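PDB 5ZHH: inositol-1-monophosphatase from Nostoc sp., which probably hydrolyses inositol monophosphates to free myo-inositol and inorganic phosphate. Local coordinates for residues A136-N139 and R140-I143; S149-S152 and K153-L156; D169-Y172 and A173-C176; V230-Y233 and D234-L238. All coordinates share one frame; numbering follows the deposited sequence.

Contact 1 of 4, residues A136-N139 and R140-I143; sequences ATRN and RRPI
R138 and R141 pair across a beta hairpin with a two-residue loop: R138 N donates to R141 O at 2.9 Å, and R141 N returns a bond to R138 O at 3.1 Å. N139 and R140, both with positive phi and psi, make R138-R141 a type I' turn. A further rung, I143 N to A136 O at 3.1 Å, has 163° at the hydrogen. Followed outward, the R138 side chain first sets CB against I143 CG2 at 3.6 Å. CG lies anti to the backbone N (chi1 173°), and a bend at chi3 then turns the guanidinium so that NH1 comes 4.2 Å from R141 NH2, two like charges on the same sheet face. I143 CG2 also lies obliquely beside the guanidinium, and the R138 chain touches E126 and F128 of strand 126-131. I143 continues the apolar side, its CG1 lying 3.9 Å from A136 CB. At the turn, one water joins T137 OG1 to R140 N. N139 bonds L127 N and D125 O through its amide, and R140 reaches a salt bridge with E13 of the second subunit. This outermost hairpin of the large mixed sheet within this chain sets A136 on L222 and E225 of helix 213-225.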
loop_
_atom_site.group_PDB
_atom_site.type_symbol
_atom_site.label_atom_id
_atom_site.label_comp_id
_atom_site.label_asym_id
_atom_site.label_seq_id
_atom_site.Cartn_x
_atom_site.Cartn_y
_atom_site.Cartn_z
ATOM N N ALA A 136 6.425 -21.745 5.370
ATOM C CA ALA A 136 5.276 -20.865 5.459
ATOM C C ALA A 136 5.734 -19.424 5.324
ATOM O O ALA A 136 6.752 -19.027 5.908
ATOM C CB ALA A 136 4.526 -21.059 6.791
ATOM N N THR A 137 4.976 -18.645 4.554
ATOM C CA THR A 137 5.313 -17.257 4.299
ATOM C C THR A 137 4.060 -16.401 4.337
ATOM O O THR A 137 2.945 -16.871 4.091
ATOM C CB THR A 137 5.977 -17.045 2.924
ATOM O OG1 THR A 137 5.099 -17.528 1.901
ATOM C CG2 THR A 137 7.318 -17.751 2.842
ATOM N N ARG A 138 4.271 -15.122 4.626
ATOM C CA ARG A 138 3.296 -14.077 4.361
ATOM C C ARG A 138 3.955 -13.017 3.490
ATOM O O ARG A 138 5.057 -12.544 3.801
ATOM C CB ARG A 138 2.738 -13.470 5.651
ATOM C CG ARG A 138 1.845 -12.261 5.403
ATOM C CD ARG A 138 1.490 -11.583 6.715
ATOM N NE ARG A 138 2.677 -11.283 7.509
ATOM C CZ ARG A 138 3.392 -10.170 7.414
ATOM N NH1 ARG A 138 3.057 -9.234 6.534
ATOM N NH2 ARG A 138 4.463 -10.000 8.187
ATOM N N ASN A 139 3.293 -12.676 2.384
ATOM C CA ASN A 139 3.863 -11.793 1.364
ATOM C C ASN A 139 5.281 -12.224 0.994
ATOM O O ASN A 139 6.189 -11.401 0.815
ATOM C CB ASN A 139 3.798 -10.332 1.815
ATOM C CG ASN A 139 2.360 -9.827 1.906
ATOM O OD1 ASN A 139 1.431 -10.523 1.502
ATOM N ND2 ASN A 139 2.172 -8.623 2.434
ATOM N N ARG A 140 5.454 -13.546 0.867
ATOM C CA ARG A 140 6.673 -14.181 0.369
ATOM C C ARG A 140 7.871 -13.965 1.297
ATOM O O ARG A 140 9.026 -14.055 0.874
ATOM C CB ARG A 140 6.976 -13.714 -1.063
ATOM C CG ARG A 140 5.776 -13.960 -2.001
ATOM C CD ARG A 140 6.014 -13.554 -3.457
ATOM N NE ARG A 140 4.784 -13.648 -4.245
ATOM C CZ ARG A 140 4.430 -14.715 -4.961
ATOM N NH1 ARG A 140 5.214 -15.786 -4.992
ATOM N NH2 ARG A 140 3.295 -14.712 -5.647
ATOM N N ARG A 141 7.615 -13.744 2.584
ATOM C CA ARG A 141 8.679 -13.733 3.572
ATOM C C ARG A 141 8.314 -14.701 4.686
ATOM O O ARG A 141 7.133 -14.830 5.019
ATOM C CB ARG A 141 8.904 -12.319 4.134
ATOM C CG ARG A 141 9.237 -11.291 3.048
ATOM C CD ARG A 141 9.627 -9.944 3.601
ATOM N NE ARG A 141 8.499 -9.322 4.290
ATOM C CZ ARG A 141 7.518 -8.656 3.684
ATOM N NH1 ARG A 141 7.530 -8.468 2.359
ATOM N NH2 ARG A 141 6.527 -8.145 4.420
ATOM N N PRO A 142 9.293 -15.383 5.281
ATOM C CA PRO A 142 8.981 -16.449 6.242
ATOM C C PRO A 142 8.227 -15.925 7.453
ATOM O O PRO A 142 8.465 -14.814 7.930
ATOM C CB PRO A 142 10.362 -16.988 6.639
ATOM C CG PRO A 142 11.291 -16.544 5.540
ATOM C CD PRO A 142 10.735 -15.288 4.980
ATOM N N ILE A 143 7.313 -16.753 7.952
ATOM C CA ILE A 143 6.583 -16.490 9.183
ATOM C C ILE A 143 6.746 -17.694 10.099
ATOM O O ILE A 143 7.069 -18.800 9.662
ATOM C CB ILE A 143 5.084 -16.213 8.939
ATOM C CG1 ILE A 143 4.451 -17.383 8.169
ATOM C CG2 ILE A 143 4.871 -14.854 8.258
ATOM C CD1 ILE A 143 2.943 -17.274 8.003
HETATM O O HOH W 1 3.460 -15.516 1.000
HETATM O O HOH W 2 8.271 -9.525 0.088
#

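Contact 2 of 4, residues S149-S152 and K153-L156; sequences SELS and KSLL
E150 O is gripped twice by the residues that follow it, by S154 OG at 2.8 Å and by K153 N at 3.0 Å. The two donors arrive from opposite faces of the carbonyl plane, the hydroxyl 40° out of it and the amide 62°. S154 owes its hold to a hydroxyl lying beside its backbone N and anti to its carbonyl carbon (chi1 -65°), which turns OG back toward the preceding turn. Its backbone adds a third bond, S154 N to L151 O, at 3.0 Å. Successive i to i+3 amide bonds of this kind mark a short 3-10 turn, here including L151 and S152 and leading toward strand 156-158 of the smaller mixed sheet. With an alanine at S154, E150 O would probably keep the K153 amide but lose the OG bond, leaving that face of the carbonyl without its hydroxyl donor. On this side L151 CD1 meets L156 CD1 at 4.5 Å, and the two leucines touch A259 and L256 of helix 253-261. The exposed side is looser. E150 and K153 run side by side, pointing the same way, and K153 CE lies against the carboxylate, 3.2 Å from E150 OE1. The charges themselves stop short of a salt bridge, with E150 OE1 and K153 NZ 4.4 Å apart, because the lysine bends at chi4. K153 NZ instead donates to a water that also bonds S152 OG.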
loop_
_atom_site.group_PDB
_atom_site.type_symbol
_atom_site.label_atom_id
_atom_site.label_comp_id
_atom_site.label_asym_id
_atom_site.label_seq_id
_atom_site.Cartn_x
_atom_site.Cartn_y
_atom_site.Cartn_z
ATOM N N SER A 149 4.335 -19.663 25.992
ATOM C CA SER A 149 4.240 -20.956 26.646
ATOM C C SER A 149 3.240 -21.004 27.792
ATOM O O SER A 149 2.873 -22.106 28.211
ATOM C CB SER A 149 5.624 -21.399 27.158
ATOM O OG SER A 149 6.196 -20.441 28.033
ATOM N N GLU A 150 2.820 -19.861 28.334
ATOM C CA GLU A 150 1.876 -19.809 29.443
ATOM C C GLU A 150 0.514 -19.352 28.935
ATOM O O GLU A 150 0.419 -18.353 28.212
ATOM C CB GLU A 150 2.365 -18.859 30.533
ATOM C CG GLU A 150 3.702 -19.239 31.125
ATOM C CD GLU A 150 4.214 -18.189 32.085
ATOM O OE1 GLU A 150 3.427 -17.739 32.945
ATOM O OE2 GLU A 150 5.389 -17.784 31.956
ATOM N N LEU A 151 -0.537 -20.059 29.351
ATOM C CA LEU A 151 -1.886 -19.683 28.945
ATOM C C LEU A 151 -2.243 -18.287 29.444
ATOM O O LEU A 151 -2.864 -17.503 28.717
ATOM C CB LEU A 151 -2.885 -20.724 29.453
ATOM C CG LEU A 151 -4.201 -20.929 28.706
ATOM C CD1 LEU A 151 -3.980 -21.059 27.209
ATOM C CD2 LEU A 151 -4.900 -22.176 29.251
ATOM N N SER A 152 -1.832 -17.945 30.671
ATOM C CA SER A 152 -2.109 -16.617 31.219
ATOM C C SER A 152 -1.469 -15.491 30.416
ATOM O O SER A 152 -1.883 -14.333 30.551
ATOM C CB SER A 152 -1.638 -16.534 32.672
ATOM O OG SER A 152 -0.223 -16.588 32.752
ATOM N N LYS A 153 -0.471 -15.786 29.588
ATOM C CA LYS A 153 0.179 -14.758 28.785
ATOM C C LYS A 153 -0.222 -14.838 27.320
ATOM O O LYS A 153 0.394 -14.177 26.476
ATOM C CB LYS A 153 1.700 -14.842 28.930
ATOM C CG LYS A 153 2.180 -14.618 30.358
ATOM C CD LYS A 153 3.652 -14.960 30.514
ATOM C CE LYS A 153 4.100 -14.752 31.950
ATOM N NZ LYS A 153 3.779 -13.381 32.424
ATOM N N SER A 154 -1.229 -15.638 27.000
ATOM C CA SER A 154 -1.588 -15.933 25.625
ATOM C C SER A 154 -2.713 -15.028 25.146
ATOM O O SER A 154 -3.493 -14.490 25.931
ATOM C CB SER A 154 -2.018 -17.397 25.487
ATOM O OG SER A 154 -0.944 -18.283 25.761
ATOM N N LEU A 155 -2.769 -14.864 23.827
ATOM C CA LEU A 155 -3.878 -14.219 23.141
ATOM C C LEU A 155 -4.475 -15.263 22.214
ATOM O O LEU A 155 -3.752 -15.861 21.408
ATOM C CB LEU A 155 -3.415 -12.994 22.344
ATOM C CG LEU A 155 -4.513 -12.182 21.647
ATOM C CD1 LEU A 155 -5.460 -11.544 22.656
ATOM C CD2 LEU A 155 -3.911 -11.120 20.727
ATOM N N LEU A 156 -5.773 -15.499 22.340
ATOM C CA LEU A 156 -6.446 -16.538 21.577
ATOM C C LEU A 156 -7.514 -15.926 20.680
ATOM O O LEU A 156 -7.793 -14.726 20.729
ATOM C CB LEU A 156 -7.075 -17.579 22.512
ATOM C CG LEU A 156 -6.159 -18.196 23.572
ATOM C CD1 LEU A 156 -6.965 -19.206 24.401
ATOM C CD2 LEU A 156 -4.936 -18.847 22.967
HETATM O O HOH W 3 0.829 -13.807 33.410
#

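Contact 3 of 4, residues D169-Y172 and A173-C176; sequences DNNY and AEFC
N171 O accepts F175 N at 3.0 Å and Y172 O accepts C176 N at 2.9 Å, the latter with 166° at the hydrogen, and these i to i+4 bonds start the helix. E174 bends at chi2 (79°) and folds back over the N-cap residue: its CB lies 3.3 Å from N171 OD1, and its carboxylate comes up to the N171 backbone. One water bridges the acids, bonding both D169 OD1 and E174 OE2; a second accepts from N171 N and lies 2.7 Å from E174 OE1. Just ahead of the helix, N170 OD1 accepts Y172 N at 3.0 Å, an Asx turn at the entrance to helix 172-181, and N170 CG covers one face of the Y172 ring near its rim. A glutamine in place of E174 would probably weaken the water bridge to D169, since one carboxylate oxygen would give way to a donor amide nitrogen. Farther out, D169 is held by a salt bridge to R244. The N171 amide spends its polar atoms on T158, G159 and W207 rather than on capping the helix. Beyond it F175 stacks on F175 of the third subunit, and W269 of that subunit meets the Y172 ring edge-to-face.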
loop_
_atom_site.group_PDB
_atom_site.type_symbol
_atom_site.label_atom_id
_atom_site.label_comp_id
_atom_site.label_asym_id
_atom_site.label_seq_id
_atom_site.Cartn_x
_atom_site.Cartn_y
_atom_site.Cartn_z
ATOM N N ASP A 169 -24.319 -26.703 23.271
ATOM C CA ASP A 169 -22.877 -26.665 23.045
ATOM C C ASP A 169 -22.581 -25.624 21.964
ATOM O O ASP A 169 -22.279 -25.934 20.809
ATOM C CB ASP A 169 -22.366 -28.046 22.671
ATOM C CG ASP A 169 -20.864 -28.104 22.615
ATOM O OD1 ASP A 169 -20.217 -27.185 23.168
ATOM O OD2 ASP A 169 -20.333 -29.073 22.033
ATOM N N ASN A 170 -22.705 -24.359 22.361
ATOM C CA ASN A 170 -22.614 -23.234 21.438
ATOM C C ASN A 170 -21.263 -22.524 21.457
ATOM O O ASN A 170 -21.106 -21.526 20.747
ATOM C CB ASN A 170 -23.729 -22.225 21.732
ATOM C CG ASN A 170 -23.854 -21.907 23.208
ATOM O OD1 ASN A 170 -22.858 -21.816 23.924
ATOM N ND2 ASN A 170 -25.088 -21.751 23.675
ATOM N N ASN A 171 -20.306 -22.998 22.258
ATOM C CA ASN A 171 -18.947 -22.483 22.436
ATOM C C ASN A 171 -18.915 -21.276 23.372
ATOM O O ASN A 171 -17.831 -20.724 23.588
ATOM C CB ASN A 171 -18.268 -22.094 21.104
ATOM C CG ASN A 171 -16.752 -22.058 21.198
ATOM O OD1 ASN A 171 -16.134 -22.927 21.813
ATOM N ND2 ASN A 171 -16.148 -21.038 20.608
ATOM N N TYR A 172 -20.049 -20.844 23.939
ATOM C CA TYR A 172 -20.019 -19.694 24.845
ATOM C C TYR A 172 -19.265 -20.016 26.126
ATOM O O TYR A 172 -18.491 -19.186 26.625
ATOM C CB TYR A 172 -21.431 -19.236 25.199
ATOM C CG TYR A 172 -22.242 -18.709 24.051
ATOM C CD1 TYR A 172 -21.646 -18.393 22.835
ATOM C CD2 TYR A 172 -23.606 -18.510 24.187
ATOM C CE1 TYR A 172 -22.391 -17.913 21.783
ATOM C CE2 TYR A 172 -24.359 -18.023 23.143
ATOM C CZ TYR A 172 -23.743 -17.725 21.941
ATOM O OH TYR A 172 -24.476 -17.240 20.888
ATOM N N ALA A 173 -19.509 -21.200 26.696
ATOM C CA ALA A 173 -18.819 -21.589 27.922
ATOM C C ALA A 173 -17.310 -21.601 27.720
ATOM O O ALA A 173 -16.559 -21.125 28.581
ATOM C CB ALA A 173 -19.309 -22.959 28.396
ATOM N N GLU A 174 -16.850 -22.142 26.584
ATOM C CA GLU A 174 -15.426 -22.113 26.262
ATOM C C GLU A 174 -14.905 -20.683 26.162
ATOM O O GLU A 174 -13.828 -20.365 26.687
ATOM C CB GLU A 174 -15.164 -22.863 24.950
ATOM C CG GLU A 174 -15.228 -24.389 25.031
ATOM C CD GLU A 174 -16.648 -24.970 25.026
ATOM O OE1 GLU A 174 -17.631 -24.197 24.985
ATOM O OE2 GLU A 174 -16.770 -26.217 25.066
ATOM N N PHE A 175 -15.653 -19.806 25.482
ATOM C CA PHE A 175 -15.218 -18.420 25.323
ATOM C C PHE A 175 -15.060 -17.737 26.677
ATOM O O PHE A 175 -14.062 -17.051 26.927
ATOM C CB PHE A 175 -16.213 -17.653 24.451
ATOM C CG PHE A 175 -15.893 -16.194 24.312
ATOM C CD1 PHE A 175 -15.008 -15.756 23.334
ATOM C CD2 PHE A 175 -16.482 -15.256 25.154
ATOM C CE1 PHE A 175 -14.711 -14.413 23.197
ATOM C CE2 PHE A 175 -16.186 -13.907 25.021
ATOM C CZ PHE A 175 -15.292 -13.489 24.043
ATOM N N CYS A 176 -16.034 -17.924 27.574
ATOM C CA CYS A 176 -15.933 -17.309 28.892
ATOM C C CYS A 176 -14.774 -17.898 29.684
ATOM O O CYS A 176 -14.005 -17.157 30.308
ATOM C CB CYS A 176 -17.248 -17.482 29.655
ATOM S SG CYS A 176 -18.665 -16.704 28.859
HETATM O O HOH W 4 -20.143 -25.006 24.267
HETATM O O HOH W 5 -17.591 -27.432 22.946
HETATM O O HOH W 6 -21.662 -23.210 26.093
#

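Contact 4 of 4, residues V230-Y233 and D234-L238; sequences VTAY and DSTPL
A232 ties the two segments together through both of its backbone polar atoms. A232 N donates to T236 O at 2.9 Å, approaching nearly along the C=O axis, while A232 O accepts S235 N at 3.1 Å and closes a type I turn from A232 to S235. The same A232 O takes a second bond, from T231 OG1 at 2.7 Å; this one lies in the carbonyl plane on a lone pair, whereas the amide stands 64° out of that plane. T231 OG1 sits between its own backbone N and carbonyl carbon (chi1 65°), a rotation that turns it toward A232 O, and it is also bonded to H253. Within the loop, D234 OD1 accepts twice from T236. The hydroxyl OG1 uses the syn lone pair at 2.6 Å, and T236 N comes from above the carboxylate plane, so the acid fixes both backbone and side chain of the residue two places on. Outward, A232 CB packs 3.7 Å from T236 OG1. One water links V230 O to L238 N. V230 and L238 run alongside each other, V230 CG1 meeting L238 CD2 at 3.8 Å, and both rest on V220 of helix 213-225. The Y233 ring extends away from the loop and meets that of W207. The geometry is a type I turn overlapped by an Asx turn at D234, with S235 (phi 75°) consistent with a G1-type bulge, after strand 229-231.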
loop_
_atom_site.group_PDB
_atom_site.type_symbol
_atom_site.label_atom_id
_atom_site.label_comp_id
_atom_site.label_asym_id
_atom_site.label_seq_id
_atom_site.Cartn_x
_atom_site.Cartn_y
_atom_site.Cartn_z
ATOM N N VAL A 230 -2.005 -28.795 15.216
ATOM C CA VAL A 230 -3.448 -28.827 14.976
ATOM C C VAL A 230 -3.983 -30.205 15.352
ATOM O O VAL A 230 -3.529 -31.218 14.805
ATOM C CB VAL A 230 -3.800 -28.506 13.514
ATOM C CG1 VAL A 230 -5.310 -28.474 13.332
ATOM C CG2 VAL A 230 -3.188 -27.193 13.091
ATOM N N THR A 231 -4.950 -30.245 16.276
ATOM C CA THR A 231 -5.541 -31.492 16.755
ATOM C C THR A 231 -7.028 -31.282 17.024
ATOM O O THR A 231 -7.574 -30.191 16.827
ATOM C CB THR A 231 -4.877 -31.976 18.051
ATOM O OG1 THR A 231 -5.146 -31.024 19.089
ATOM C CG2 THR A 231 -3.370 -32.111 17.888
ATOM N N ALA A 232 -7.679 -32.335 17.522
ATOM C CA ALA A 232 -8.983 -32.189 18.155
ATOM C C ALA A 232 -8.825 -31.494 19.509
ATOM O O ALA A 232 -7.715 -31.228 19.975
ATOM C CB ALA A 232 -9.651 -33.554 18.334
ATOM N N TYR A 233 -9.961 -31.181 20.142
ATOM C CA TYR A 233 -9.916 -30.485 21.426
ATOM C C TYR A 233 -9.110 -31.269 22.460
ATOM O O TYR A 233 -8.376 -30.676 23.263
ATOM C CB TYR A 233 -11.325 -30.228 21.959
ATOM C CG TYR A 233 -12.115 -29.098 21.313
ATOM C CD1 TYR A 233 -11.795 -28.594 20.044
ATOM C CD2 TYR A 233 -13.203 -28.548 21.978
ATOM C CE1 TYR A 233 -12.555 -27.558 19.476
ATOM C CE2 TYR A 233 -13.959 -27.539 21.422
ATOM C CZ TYR A 233 -13.638 -27.045 20.176
ATOM O OH TYR A 233 -14.422 -26.034 19.654
ATOM N N ASP A 234 -9.232 -32.599 22.466
ATOM C CA ASP A 234 -8.576 -33.429 23.472
ATOM C C ASP A 234 -7.173 -33.864 23.071
ATOM O O ASP A 234 -6.598 -34.734 23.736
ATOM C CB ASP A 234 -9.424 -34.667 23.791
ATOM C CG ASP A 234 -9.617 -35.582 22.590
ATOM O OD1 ASP A 234 -9.051 -35.313 21.515
ATOM O OD2 ASP A 234 -10.346 -36.584 22.724
ATOM N N SER A 235 -6.618 -33.282 22.005
ATOM C CA SER A 235 -5.278 -33.527 21.480
ATOM C C SER A 235 -5.150 -34.853 20.739
ATOM O O SER A 235 -4.043 -35.204 20.325
ATOM C CB SER A 235 -4.192 -33.456 22.562
ATOM O OG SER A 235 -4.072 -32.138 23.062
ATOM N N THR A 236 -6.235 -35.600 20.550
ATOM C CA THR A 236 -6.204 -36.685 19.584
ATOM C C THR A 236 -6.201 -36.075 18.180
ATOM O O THR A 236 -6.466 -34.882 18.024
ATOM C CB THR A 236 -7.395 -37.620 19.793
ATOM O OG1 THR A 236 -8.616 -36.910 19.553
ATOM C CG2 THR A 236 -7.393 -38.184 21.217
ATOM N N PRO A 237 -5.848 -36.853 17.148
ATOM C CA PRO A 237 -5.639 -36.259 15.817
ATOM C C PRO A 237 -6.848 -35.492 15.294
ATOM O O PRO A 237 -8.001 -35.807 15.599
ATOM C CB PRO A 237 -5.324 -37.468 14.929
ATOM C CG PRO A 237 -4.783 -38.494 15.852
ATOM C CD PRO A 237 -5.371 -38.249 17.209
ATOM N N LEU A 238 -6.559 -34.476 14.482
ATOM C CA LEU A 238 -7.601 -33.665 13.866
ATOM C C LEU A 238 -8.554 -34.530 13.055
ATOM O O LEU A 238 -8.125 -35.391 12.281
ATOM C CB LEU A 238 -6.971 -32.605 12.966
ATOM C CG LEU A 238 -7.936 -31.722 12.171
ATOM C CD1 LEU A 238 -8.697 -30.833 13.119
ATOM C CD2 LEU A 238 -7.183 -30.893 11.139
HETATM O O HOH W 7 -3.829 -33.799 14.101
#

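All four contacts are local and follow one another along the chain, none nested in or crossing another. Contact 1 closes the outermost hairpin of the eight-stranded sheet. The chain then crosses to the five-stranded sheet, where contact 2 turns it just before strand 156-158, its centre about 24 Å from that of contact 1. Contact 3 begins helix 172-181 after that strand, and both it and contact 2 touch the third subunit, whereas contact 1 reaches the second. Contact 4 closes the loop after strand 229-231, an outermost strand of the smaller sheet. Contacts 3 and 4 are the only pair that touch: Y233 OH packs 4.2 Å from N171 OD1.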